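Hydrolase, haloacid dehalogenase-like family (Porphyromonas gingivalis, PDB 2I6X) is probably a hydrolase of the haloacid dehalogenase superfamily, with a helical cap beside a Rossmann-like core, and its natural substrate is not established. Local coordinates at residues R26-K29 with D35-E38; K29-A34 with Y76-D81; K139-C144 with I160-M165; M146-Y149 with E153-F156. One frame throughout, in Å; residues are numbered along the deposited sequence.

Contact 1. Residues R26-K29 with D35-E38; sequences RRFK and DIEE
Phe28 and Ile36 meet nearly at a right angle, the isoleucine branch passing over the flat of the phenyl ring of Phe28. Ile36 has CG1 anti to its own nitrogen (chi1 -176°), and the turn at chi2 (69°) then bends the terminal methyl over the ring. CD1 stands 3.9 Å from the centroid of the Phe28 ring, 24° off the normal, a CH-pi contact displaced toward the rim. Nearer the backbones, Phe28 CB lies 3.6 Å from Ile36 CG1, at the place where the two segments have their nearest CA atoms. A flat aromatic and a branched aliphatic suit this buried place: the ring offers a broad face, CG1 and CD1 lie against it, and CG2 turns to Phe28 CB.

That second branch, CG2, faces the surface side and also rests 4.0 Å from Lys29 CG. Beyond CG the lysine runs out extended toward Glu37. Glu37 bends at chi2 to come toward it, but Lys29 NZ and Glu37 OE2 remain 4.0 Å apart, a long salt bridge. A water spans the gap, donating to Glu37 OE2 at 2.9 Å and accepting only weakly from Lys29 NZ.

The contact joins helix 21-30 to helix 36-39 in the helical cap, where Phe28 also touches Ala82 and Leu83 of helix 76-83 and Ile25 adds to the cover of Ile36. The chemistry implies that apolar contact does most of the holding, while the loose, water-mediated ion pair at the exposed edge probably contributes little.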
# COMPACT_ATOMS: atom_id res chain seq x y z
N ARG A 26 15.24 -3.37 -12.25
CA ARG A 26 16.69 -3.20 -12.47
C ARG A 26 17.51 -3.78 -11.30
O ARG A 26 18.46 -4.54 -11.53
CB ARG A 26 17.02 -1.71 -12.67
CG ARG A 26 18.42 -1.40 -13.18
CD ARG A 26 18.85 0.04 -12.81
NE ARG A 26 19.12 0.22 -11.38
CZ ARG A 26 19.54 1.36 -10.81
NH1 ARG A 26 19.76 1.41 -9.51
NH2 ARG A 26 19.73 2.45 -11.55
N ARG A 27 17.12 -3.44 -10.07
CA ARG A 27 17.82 -3.91 -8.88
C ARG A 27 17.70 -5.44 -8.69
O ARG A 27 18.70 -6.13 -8.40
CB ARG A 27 17.34 -3.14 -7.64
CG ARG A 27 17.63 -1.64 -7.67
CD ARG A 27 17.22 -0.97 -6.36
NE ARG A 27 17.32 0.48 -6.44
CZ ARG A 27 17.26 1.33 -5.41
NH1 ARG A 27 17.09 0.89 -4.15
NH2 ARG A 27 17.39 2.63 -5.64
N PHE A 28 16.49 -5.97 -8.92
CA PHE A 28 16.29 -7.42 -8.88
C PHE A 28 17.14 -8.20 -9.88
O PHE A 28 17.69 -9.25 -9.54
CB PHE A 28 14.82 -7.79 -9.00
CG PHE A 28 14.10 -7.78 -7.69
CD1 PHE A 28 14.48 -8.64 -6.67
CD2 PHE A 28 13.03 -6.88 -7.47
CE1 PHE A 28 13.81 -8.62 -5.43
CE2 PHE A 28 12.35 -6.85 -6.24
CZ PHE A 28 12.73 -7.73 -5.22
N LYS A 29 17.24 -7.69 -11.10
CA LYS A 29 18.12 -8.28 -12.10
C LYS A 29 19.57 -8.30 -11.61
O LYS A 29 20.25 -9.32 -11.73
CB LYS A 29 18.01 -7.52 -13.42
CG LYS A 29 16.76 -7.84 -14.19
CD LYS A 29 16.64 -7.06 -15.48
CE LYS A 29 15.35 -7.45 -16.17
NZ LYS A 29 14.92 -6.43 -17.16
N ASP A 35 14.07 -13.55 -13.98
CA ASP A 35 12.71 -13.65 -14.46
C ASP A 35 11.79 -12.74 -13.61
O ASP A 35 10.59 -12.99 -13.50
CB ASP A 35 12.24 -15.10 -14.42
CG ASP A 35 12.79 -15.92 -15.56
OD1 ASP A 35 12.43 -15.67 -16.74
OD2 ASP A 35 13.59 -16.85 -15.29
N ILE A 36 12.38 -11.70 -13.03
CA ILE A 36 11.65 -10.80 -12.12
C ILE A 36 10.42 -10.13 -12.73
O ILE A 36 9.39 -10.00 -12.06
CB ILE A 36 12.56 -9.71 -11.45
CG1 ILE A 36 11.75 -8.88 -10.45
CG2 ILE A 36 13.28 -8.83 -12.49
CD1 ILE A 36 11.32 -9.66 -9.19
N GLU A 37 10.54 -9.71 -13.98
CA GLU A 37 9.50 -8.93 -14.63
C GLU A 37 8.20 -9.75 -14.72
O GLU A 37 7.11 -9.24 -14.46
CB GLU A 37 9.98 -8.47 -15.99
CG GLU A 37 9.03 -7.56 -16.74
CD GLU A 37 9.76 -6.57 -17.64
OE1 GLU A 37 9.11 -6.05 -18.58
OE2 GLU A 37 10.97 -6.32 -17.40
N GLU A 38 8.33 -11.03 -15.04
CA GLU A 38 7.16 -11.89 -15.06
C GLU A 38 6.70 -12.28 -13.65
O GLU A 38 5.51 -12.48 -13.42
CB GLU A 38 7.35 -13.09 -16.01
CG GLU A 38 7.49 -14.47 -15.35
CD GLU A 38 8.32 -15.41 -16.19
OE1 GLU A 38 7.75 -16.34 -16.81
OE2 GLU A 38 9.55 -15.21 -16.23
O HOH W 1 12.55 -8.68 -18.05

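Contact 2. Residues K29-A34 with Y76-D81; sequences KAIGVA and YQQVYD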
# COMPACT_ATOMS: atom_id res chain seq x y z
N LYS A 29 17.24 -7.69 -11.10
CA LYS A 29 18.12 -8.28 -12.10
C LYS A 29 19.57 -8.30 -11.61
O LYS A 29 20.25 -9.32 -11.73
CB LYS A 29 18.01 -7.52 -13.42
CG LYS A 29 16.76 -7.84 -14.19
CD LYS A 29 16.64 -7.06 -15.48
CE LYS A 29 15.35 -7.45 -16.17
NZ LYS A 29 14.92 -6.43 -17.16
N ALA A 30 20.03 -7.18 -11.06
CA ALA A 30 21.41 -7.08 -10.58
C ALA A 30 21.76 -8.07 -9.45
O ALA A 30 22.92 -8.42 -9.29
CB ALA A 30 21.77 -5.63 -10.22
N ILE A 31 20.77 -8.54 -8.68
CA ILE A 31 21.03 -9.61 -7.72
C ILE A 31 20.59 -11.01 -8.17
O ILE A 31 20.37 -11.89 -7.34
CB ILE A 31 20.44 -9.32 -6.32
CG1 ILE A 31 18.93 -9.05 -6.41
CG2 ILE A 31 21.24 -8.21 -5.65
CD1 ILE A 31 18.20 -8.90 -5.03
N GLY A 32 20.46 -11.19 -9.49
CA GLY A 32 20.23 -12.52 -10.07
C GLY A 32 18.79 -12.98 -10.25
O GLY A 32 18.55 -14.06 -10.78
N VAL A 33 17.83 -12.17 -9.82
CA VAL A 33 16.42 -12.51 -10.05
C VAL A 33 16.04 -12.10 -11.48
O VAL A 33 15.47 -11.03 -11.72
CB VAL A 33 15.48 -11.88 -9.00
CG1 VAL A 33 14.09 -12.52 -9.10
CG2 VAL A 33 16.01 -12.07 -7.60
N ALA A 34 16.38 -12.98 -12.42
CA ALA A 34 16.35 -12.67 -13.85
C ALA A 34 14.94 -12.66 -14.47
O ALA A 34 14.65 -11.88 -15.39
CB ALA A 34 17.27 -13.65 -14.61
N TYR A 76 18.42 -10.51 3.56
CA TYR A 76 17.41 -9.52 3.84
C TYR A 76 17.74 -8.19 3.12
O TYR A 76 16.90 -7.64 2.38
CB TYR A 76 17.28 -9.29 5.35
CG TYR A 76 16.25 -8.24 5.68
CD1 TYR A 76 14.92 -8.61 5.96
CD2 TYR A 76 16.57 -6.89 5.67
CE1 TYR A 76 13.95 -7.63 6.27
CE2 TYR A 76 15.62 -5.92 5.95
CZ TYR A 76 14.32 -6.30 6.24
OH TYR A 76 13.40 -5.33 6.52
N GLN A 77 18.96 -7.70 3.35
CA GLN A 77 19.40 -6.39 2.91
C GLN A 77 19.32 -6.26 1.40
O GLN A 77 18.89 -5.24 0.87
CB GLN A 77 20.81 -6.10 3.46
CG GLN A 77 21.33 -4.71 3.21
CD GLN A 77 22.03 -4.61 1.87
OE1 GLN A 77 22.78 -5.52 1.48
NE2 GLN A 77 21.80 -3.50 1.15
N GLN A 78 19.72 -7.31 0.69
CA GLN A 78 19.66 -7.33 -0.78
C GLN A 78 18.27 -7.21 -1.35
O GLN A 78 18.08 -6.52 -2.35
CB GLN A 78 20.29 -8.61 -1.32
CG GLN A 78 21.80 -8.59 -1.31
CD GLN A 78 22.38 -9.95 -1.74
OE1 GLN A 78 21.96 -11.00 -1.25
NE2 GLN A 78 23.33 -9.91 -2.65
N VAL A 79 17.31 -7.89 -0.74
CA VAL A 79 15.95 -7.91 -1.27
C VAL A 79 15.27 -6.64 -0.87
O VAL A 79 14.58 -6.01 -1.68
CB VAL A 79 15.13 -9.15 -0.76
CG1 VAL A 79 13.67 -9.08 -1.25
CG2 VAL A 79 15.78 -10.44 -1.22
N TYR A 80 15.44 -6.28 0.40
CA TYR A 80 14.98 -5.00 0.92
C TYR A 80 15.39 -3.83 -0.02
O TYR A 80 14.55 -3.03 -0.44
CB TYR A 80 15.58 -4.77 2.31
CG TYR A 80 15.26 -3.42 2.86
CD1 TYR A 80 14.16 -3.24 3.69
CD2 TYR A 80 16.07 -2.30 2.56
CE1 TYR A 80 13.85 -1.98 4.21
CE2 TYR A 80 15.76 -1.04 3.06
CZ TYR A 80 14.64 -0.89 3.90
OH TYR A 80 14.31 0.34 4.43
N ASP A 81 16.68 -3.76 -0.32
CA ASP A 81 17.23 -2.76 -1.23
C ASP A 81 16.61 -2.77 -2.65
O ASP A 81 16.37 -1.70 -3.23
CB ASP A 81 18.74 -2.95 -1.32
CG ASP A 81 19.38 -2.04 -2.33
OD1 ASP A 81 19.61 -0.86 -2.01
OD2 ASP A 81 19.67 -2.51 -3.45
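Ile31 carries CG1 between its backbone nitrogen and carbonyl carbon (chi1 56°), and chi2 of 173° extends CD1 from there to the backbone of Gln78. The residue stands where helix 21-30 ends in a Schellman motif: Gly32, at positive phi, is its C-prime residue, Gly32 N bonds Lys29 O at 2.9 Å, and Val33 N reaches back to Phe28 O. Glycine suits these backbone angles, having no CB to meet the preceding carbonyl oxygen.

Helix 76-83 of the same cap supplies the other side. Each branch of Ile31 finds a different part of Gln78. CD1 lies 3.6 Å from Gln78 O, a methyl set against a helix carbonyl, while CG2 comes within 4.0 Å of Gln78 NE2. These are van der Waals contacts, and no hydrogen bond links the two segments. Gln78 can combine roles here, since OE1 accepts from Thr75 N, just before the start of its helix, as its NH2 group passes the isoleucine. Leu74 also touches Ile31, and Val33 turns to Leu66 and Ile70 of helix 59-70. Farther along helix 76-83 the isoleucine methyl makes its last, marginal contact, with Ile31 CD1 4.5 Å from Val79 CA.

Contact 3. Residues K139-C144 with I160-M165; sequences KVYASC and IADSGM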
# COMPACT_ATOMS: atom_id res chain seq x y z
N LYS A 139 -6.19 3.63 11.97
CA LYS A 139 -5.62 2.29 11.82
C LYS A 139 -5.07 1.98 10.42
O LYS A 139 -5.60 2.43 9.41
CB LYS A 139 -6.62 1.22 12.25
CG LYS A 139 -5.99 -0.15 12.43
CD LYS A 139 -6.66 -0.92 13.55
CE LYS A 139 -6.06 -2.29 13.74
NZ LYS A 139 -6.89 -3.14 14.69
N VAL A 140 -4.00 1.19 10.42
CA VAL A 140 -3.36 0.65 9.23
C VAL A 140 -3.78 -0.81 8.99
O VAL A 140 -3.64 -1.68 9.86
CB VAL A 140 -1.82 0.80 9.33
CG1 VAL A 140 -1.11 0.08 8.19
CG2 VAL A 140 -1.45 2.29 9.34
N TYR A 141 -4.34 -1.03 7.81
CA TYR A 141 -4.71 -2.34 7.34
C TYR A 141 -3.74 -2.77 6.24
O TYR A 141 -3.80 -2.30 5.08
CB TYR A 141 -6.20 -2.36 6.90
CG TYR A 141 -7.15 -2.04 8.06
CD1 TYR A 141 -7.47 -3.01 9.04
CD2 TYR A 141 -7.72 -0.76 8.19
CE1 TYR A 141 -8.32 -2.70 10.10
CE2 TYR A 141 -8.59 -0.45 9.25
CZ TYR A 141 -8.88 -1.40 10.20
OH TYR A 141 -9.73 -1.06 11.25
N ALA A 142 -2.84 -3.68 6.61
CA ALA A 142 -1.76 -4.13 5.73
C ALA A 142 -1.92 -5.59 5.37
O ALA A 142 -1.93 -6.43 6.25
CB ALA A 142 -0.40 -3.91 6.40
N SER A 143 -2.01 -5.87 4.07
CA SER A 143 -2.21 -7.22 3.56
C SER A 143 -1.39 -8.30 4.28
O SER A 143 -1.94 -9.29 4.76
CB SER A 143 -1.95 -7.26 2.06
OG SER A 143 -0.59 -7.02 1.78
N CYS A 144 -0.08 -8.10 4.40
CA CYS A 144 0.80 -9.10 5.02
C CYS A 144 0.58 -9.27 6.52
O CYS A 144 0.94 -10.30 7.08
CB CYS A 144 2.29 -8.83 4.71
SG CYS A 144 2.90 -7.18 5.20
N ILE A 160 -13.94 -3.13 7.59
CA ILE A 160 -15.29 -2.71 8.01
C ILE A 160 -15.65 -3.18 9.42
O ILE A 160 -16.04 -2.36 10.26
CB ILE A 160 -16.35 -3.16 6.97
CG1 ILE A 160 -16.08 -2.47 5.60
CG2 ILE A 160 -17.79 -2.95 7.44
CD1 ILE A 160 -16.85 -3.14 4.43
N ALA A 161 -15.55 -4.49 9.68
CA ALA A 161 -15.81 -5.04 11.01
C ALA A 161 -14.92 -4.39 12.09
O ALA A 161 -15.42 -4.00 13.15
CB ALA A 161 -15.63 -6.55 11.01
N ASP A 162 -13.62 -4.25 11.81
CA ASP A 162 -12.69 -3.76 12.82
C ASP A 162 -12.85 -2.27 13.11
O ASP A 162 -12.77 -1.85 14.27
CB ASP A 162 -11.24 -4.09 12.45
CG ASP A 162 -10.23 -3.59 13.51
OD1 ASP A 162 -10.14 -4.20 14.60
OD2 ASP A 162 -9.53 -2.59 13.26
N SER A 163 -13.09 -1.48 12.07
CA SER A 163 -13.19 -0.02 12.20
C SER A 163 -14.60 0.48 12.49
O SER A 163 -14.76 1.57 13.05
CB SER A 163 -12.72 0.66 10.91
OG SER A 163 -13.67 0.39 9.88
N GLY A 164 -15.60 -0.28 12.07
CA GLY A 164 -16.99 0.15 12.13
C GLY A 164 -17.40 1.20 11.10
O GLY A 164 -18.41 1.86 11.25
N MSE A 165 -16.60 1.35 10.05
CA MSE A 165 -16.93 2.28 8.97
C MSE A 165 -18.10 1.77 8.12
O MSE A 165 -18.16 0.60 7.74
CB MSE A 165 -15.71 2.53 8.09
CG MSE A 165 -15.25 1.32 7.29
SE MSE A 165 -13.66 1.69 6.21
CE MSE A 165 -12.34 2.15 7.56
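Asp162 meets Tyr141 from CB outward and Lys139 at its carboxylate. Its CB lies 3.6 Å from Tyr141 OH, and CG, carried anti to the backbone nitrogen (chi1 -180°), moves on past the phenol toward the lysine. At the tip the oxygens divide unequally. OD1 receives only a weak bond from Lys139 NZ. OD2 takes two donors: Tyr141 OH at 2.5 Å, on the anti lone pair, and Lys139 NZ at 3.1 Å, from the syn side and 32° out of the carboxylate plane. Ring and carboxylate stand 81° apart, and OD2 sits at the ring edge near its plane.

The tyrosine is long enough to stretch from the edge strand 139-142 to helix 153-163, and its OH also lies 3.5 Å from Ser163 CB. Both elements belong to a beta-alpha-beta crossover in the Rossmann-like core that leads on to strand 170-173. Where the helix ends, Ser163 OG accepts from Met165 N in an ST turn and also bonds Met159 O. Gripped by an ammonium and a phenol, the carboxylate is probably held as the anion; the exposed Lys139 and Asp162 and the OH of the otherwise buried Tyr141 tie strand to helix by charge and directed bonds.

Contact 4. Residues M146-Y149 with E153-F156; sequences MGKY and EDIF
Asp154 lies alongside the aliphatic part of Lys148, crossing it at a slant. Its CB is 3.7 Å from Lys148 CE, and OD2 comes within 3.5 Å of Lys148 CB. With chi1 at 59°, the carboxylate turns toward the chain before the helix, where OD2 accepts from a water at 2.7 Å that in turn accepts from Tyr149 N at 3.0 Å. The acid thus reaches a backbone N-H through one water, which also lies over a face of the Tyr149 ring. The ammonium of Lys148 goes past it: NZ remains 5.5 Å from Asp154 OD1 and pairs with Glu158, one turn on.

The chain from the end of helix 143-146 to helix 153-163 forms this loop of the Rossmann-like core. Lys150, which touches Ile155, sits where relatives carry the motif III lysine, judging by the lysine-proline sequence.

Ile155 comes next and is the apolar centre. Its CB packs on Lys148 CB, CG2 rests against Tyr149 C at 3.8 Å, and CD1 touches Lys148 O at 3.6 Å. CG1 meets the selenium of selenomethionine Met146 at 3.7 Å, the two chains crossing near a right angle. The flexible, unbranched methionine chain can lay its end against the branched isoleucine. Gly147 allows the positive phi that turns the chain between Met146 and Lys148.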
# COMPACT_ATOMS: atom_id res chain seq x y z
N MSE A 146 -2.48 -9.26 7.71
CA MSE A 146 -3.84 -9.73 7.85
C MSE A 146 -4.04 -11.13 7.28
O MSE A 146 -5.03 -11.79 7.57
CB MSE A 146 -4.78 -8.72 7.20
CG MSE A 146 -4.78 -7.36 7.87
SE MSE A 146 -5.69 -6.01 6.79
CE MSE A 146 -7.53 -6.36 7.38
N GLY A 147 -3.07 -11.57 6.48
CA GLY A 147 -3.23 -12.78 5.70
C GLY A 147 -4.29 -12.65 4.61
O GLY A 147 -4.89 -13.65 4.23
N LYS A 148 -4.53 -11.43 4.11
CA LYS A 148 -5.52 -11.22 3.04
C LYS A 148 -5.00 -10.11 2.13
O LYS A 148 -4.07 -9.39 2.50
CB LYS A 148 -6.91 -10.83 3.57
CG LYS A 148 -7.49 -11.66 4.70
CD LYS A 148 -8.77 -11.04 5.21
CE LYS A 148 -9.66 -12.09 5.89
NZ LYS A 148 -9.42 -12.27 7.34
N TYR A 149 -5.59 -9.97 0.95
CA TYR A 149 -5.06 -9.03 -0.03
C TYR A 149 -6.16 -8.54 -0.91
O TYR A 149 -7.07 -9.28 -1.23
CB TYR A 149 -3.91 -9.64 -0.88
CG TYR A 149 -4.27 -10.95 -1.57
CD1 TYR A 149 -4.21 -12.18 -0.87
CD2 TYR A 149 -4.67 -10.97 -2.92
CE1 TYR A 149 -4.54 -13.39 -1.49
CE2 TYR A 149 -5.02 -12.20 -3.54
CZ TYR A 149 -4.94 -13.39 -2.82
OH TYR A 149 -5.28 -14.60 -3.42
N GLU A 153 -12.71 -9.34 -1.38
CA GLU A 153 -13.64 -8.71 -0.45
C GLU A 153 -13.29 -8.98 1.01
O GLU A 153 -13.50 -8.12 1.85
CB GLU A 153 -15.09 -9.14 -0.74
CG GLU A 153 -15.61 -8.55 -2.03
CD GLU A 153 -17.01 -8.96 -2.40
OE1 GLU A 153 -17.72 -9.61 -1.59
OE2 GLU A 153 -17.43 -8.59 -3.52
N ASP A 154 -12.71 -10.15 1.31
CA ASP A 154 -12.40 -10.44 2.71
C ASP A 154 -11.58 -9.35 3.41
O ASP A 154 -11.86 -9.03 4.56
CB ASP A 154 -11.87 -11.87 2.98
CG ASP A 154 -10.59 -12.24 2.21
OD1 ASP A 154 -10.37 -13.48 2.10
OD2 ASP A 154 -9.81 -11.37 1.74
N ILE A 155 -10.63 -8.74 2.71
CA ILE A 155 -9.79 -7.73 3.36
C ILE A 155 -10.61 -6.44 3.63
O ILE A 155 -10.50 -5.84 4.71
CB ILE A 155 -8.45 -7.45 2.60
CG1 ILE A 155 -7.42 -6.80 3.57
CG2 ILE A 155 -8.69 -6.65 1.25
CD1 ILE A 155 -6.02 -6.44 2.99
N PHE A 156 -11.45 -6.03 2.69
CA PHE A 156 -12.43 -4.97 2.93
C PHE A 156 -13.36 -5.26 4.11
O PHE A 156 -13.65 -4.36 4.93
CB PHE A 156 -13.26 -4.70 1.68
CG PHE A 156 -12.45 -4.06 0.55
CD1 PHE A 156 -12.44 -2.68 0.38
CD2 PHE A 156 -11.71 -4.85 -0.32
CE1 PHE A 156 -11.70 -2.08 -0.66
CE2 PHE A 156 -10.95 -4.28 -1.38
CZ PHE A 156 -10.94 -2.89 -1.55
O HOH W 2 -7.57 -12.15 0.45

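The four contacts form two pairs. Contacts 1 and 2, centres 9 Å apart, share Lys29 and helix 21-30 in the helical cap, and Arg27 NH1 joins them by a probable hydrogen bond to Asp81 O. Contacts 3 and 4, also with centres 9 Å apart, share helix 153-163 beside the edge strand of the five-stranded parallel sheet. Contact 4 falls within the chain interval that contact 3 spans. The pairs lie about 27 to 32 Å apart between centres and do not touch. Along the chain the cap contacts come first, as expected of a cap inserted after strand 7-10; contacts 3 and 4 lie within the core, and none of the four bridges cap and core.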